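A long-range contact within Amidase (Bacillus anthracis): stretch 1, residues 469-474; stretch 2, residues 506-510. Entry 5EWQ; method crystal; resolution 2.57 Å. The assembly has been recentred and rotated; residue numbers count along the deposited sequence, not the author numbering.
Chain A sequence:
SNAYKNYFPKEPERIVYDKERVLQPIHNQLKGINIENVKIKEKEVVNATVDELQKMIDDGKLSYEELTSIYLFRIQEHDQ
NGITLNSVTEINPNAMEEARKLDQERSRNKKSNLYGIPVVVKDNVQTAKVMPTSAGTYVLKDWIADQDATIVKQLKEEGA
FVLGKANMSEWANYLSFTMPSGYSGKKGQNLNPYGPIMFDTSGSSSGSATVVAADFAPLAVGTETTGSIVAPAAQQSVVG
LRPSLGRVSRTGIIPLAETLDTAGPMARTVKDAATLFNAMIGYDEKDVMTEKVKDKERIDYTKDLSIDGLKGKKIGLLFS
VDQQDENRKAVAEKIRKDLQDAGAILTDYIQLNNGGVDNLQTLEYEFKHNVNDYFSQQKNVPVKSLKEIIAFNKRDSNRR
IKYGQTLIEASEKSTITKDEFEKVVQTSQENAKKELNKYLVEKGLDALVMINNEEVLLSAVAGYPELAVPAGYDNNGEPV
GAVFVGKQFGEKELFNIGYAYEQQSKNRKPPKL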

# COMPACT_ATOMS: atom_id res chain seq x y z
N VAL A 469 3.86 -11.40 1.51
CA VAL A 469 3.16 -12.26 2.47
C VAL A 469 4.00 -12.41 3.74
O VAL A 469 5.19 -12.71 3.66
N PRO A 470 3.38 -12.19 4.92
CA PRO A 470 4.06 -12.31 6.21
C PRO A 470 4.83 -13.63 6.37
O PRO A 470 4.22 -14.70 6.36
N ALA A 471 6.14 -13.53 6.52
CA ALA A 471 6.99 -14.72 6.59
C ALA A 471 7.41 -15.04 8.02
O ALA A 471 8.05 -16.06 8.27
N GLY A 472 7.06 -14.16 8.96
CA GLY A 472 7.37 -14.39 10.36
C GLY A 472 8.07 -13.23 11.04
O GLY A 472 7.94 -12.08 10.62
N TYR A 473 8.81 -13.54 12.10
CA TYR A 473 9.49 -12.53 12.89
C TYR A 473 10.87 -13.03 13.32
O TYR A 473 11.02 -14.18 13.73
N ASP A 474 11.87 -12.16 13.24
CA ASP A 474 13.24 -12.53 13.59
C ASP A 474 13.40 -12.69 15.10
O ASP A 474 12.43 -12.66 15.85
N LYS A 506 1.00 -19.62 8.15
CA LYS A 506 0.35 -18.78 9.16
C LYS A 506 1.35 -18.12 10.09
O LYS A 506 1.39 -18.41 11.29
N ASN A 507 2.16 -17.22 9.55
CA ASN A 507 3.20 -16.56 10.32
C ASN A 507 2.71 -15.29 11.01
O ASN A 507 3.27 -14.88 12.03
N ARG A 508 1.67 -14.68 10.46
CA ARG A 508 1.21 -13.39 10.96
C ARG A 508 0.56 -13.48 12.33
O ARG A 508 -0.39 -14.25 12.54
N LYS A 509 1.08 -12.71 13.28
CA LYS A 509 0.48 -12.58 14.60
C LYS A 509 0.03 -11.14 14.82
O LYS A 509 0.75 -10.20 14.49
N PRO A 510 -1.18 -10.96 15.37
CA PRO A 510 -1.70 -9.63 15.70
C PRO A 510 -0.78 -8.89 16.67
O PRO A 510 -0.38 -9.46 17.68

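The contact between the end of the strand 469-473 and the irregular segment 506-510 is small, burying 311 Å² in all, and rests mainly on Asn 507 and Tyr 473, with Pro 470 next in area covered. Asn 507 points toward the strand from a buried position, its chi1 in the m well (-59°) and its chi2 at -78°. This places the amide beside the strand backbone, where ND2 of Asn 507 donates a hydrogen bond to O of Pro 470 at 3.2 Å; the N-H...O angle of 136° is well short of linear. The other end of the amide makes no hydrogen bond to the strand: OD1 of Asn 507 lies 3.3 Å from O of Ala 471, but both are acceptors, and OD1 is hydrogen-bonded elsewhere in the structure. CB of Asn 507 packs 3.4 Å from N of Gly 472. Gly 472 sits at backbone angles (129/-155) that by themselves call for glycine, since a CB would be jammed against the carbonyl O of the residue before.

Tyr 473 leaves the strand sideways, yet with chi1 m (-47°) and chi2 -88° its ring reaches over to the second segment. CE2 of Tyr 473 passes 3.2 Å from O of Asn 507, and the hydroxyl arrives at the backbone beyond. There N of Lys 509, near the ring plane at its edge, donates a short, nearly straight hydrogen bond to OH of Tyr 473 (2.7 Å, 169°), so the tyrosine's hydrogen bond across the contact is with the main chain.

Pro 470, its ring C-gamma exo, points toward the segment and adds an apolar contact, with its CB 3.9 Å from CB of Arg 508. Arg 508 (chi1 and chi2 both t) and the extended Lys 509 (chi1 m, the remainder t) start sideways, but their charged ends lead away from the strand.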

# COMPACT_ATOMS: atom_id res chain seq x y z
CB VAL A 469 2.86 -13.65 1.88
CG1 VAL A 469 2.17 -14.54 2.90
CG2 VAL A 469 2.00 -13.53 0.62
CB PRO A 470 2.90 -12.24 7.21
CG PRO A 470 1.88 -11.41 6.53
CD PRO A 470 1.98 -11.75 5.07
CB ALA A 471 8.22 -14.53 5.71
CB TYR A 473 8.66 -12.15 14.12
CG TYR A 473 7.20 -11.88 13.81
CD1 TYR A 473 6.77 -10.62 13.44
CD2 TYR A 473 6.25 -12.90 13.88
CE1 TYR A 473 5.44 -10.37 13.16
CE2 TYR A 473 4.92 -12.66 13.60
CZ TYR A 473 4.52 -11.40 13.24
OH TYR A 473 3.20 -11.15 12.95
CB ASP A 474 14.23 -11.50 13.05
CG ASP A 474 14.05 -10.13 13.66
OD1 ASP A 474 12.99 -9.88 14.27
OD2 ASP A 474 14.97 -9.29 13.53
CB LYS A 506 -0.66 -19.60 9.98
CG LYS A 506 -1.84 -20.12 9.18
CD LYS A 506 -2.79 -20.91 10.07
CE LYS A 506 -4.01 -21.40 9.29
NZ LYS A 506 -4.92 -22.19 10.15
CB ASN A 507 4.40 -16.22 9.43
CG ASN A 507 5.00 -17.44 8.77
OD1 ASN A 507 5.74 -18.20 9.41
ND2 ASN A 507 4.71 -17.64 7.49
CB ARG A 508 0.22 -12.76 9.97
CG ARG A 508 0.06 -11.26 10.15
CD ARG A 508 -1.18 -10.73 9.45
NE ARG A 508 -2.31 -10.62 10.37
CZ ARG A 508 -2.58 -9.54 11.09
NH1 ARG A 508 -1.79 -8.47 11.01
NH2 ARG A 508 -3.63 -9.52 11.90
CB LYS A 509 1.47 -12.99 15.69
CG LYS A 509 1.83 -14.47 15.70
CD LYS A 509 2.74 -14.79 16.88
CE LYS A 509 3.09 -16.27 16.93
NZ LYS A 509 3.96 -16.59 18.10
CB PRO A 510 -3.06 -9.93 16.34
CG PRO A 510 -3.45 -11.26 15.80
CD PRO A 510 -2.16 -12.02 15.66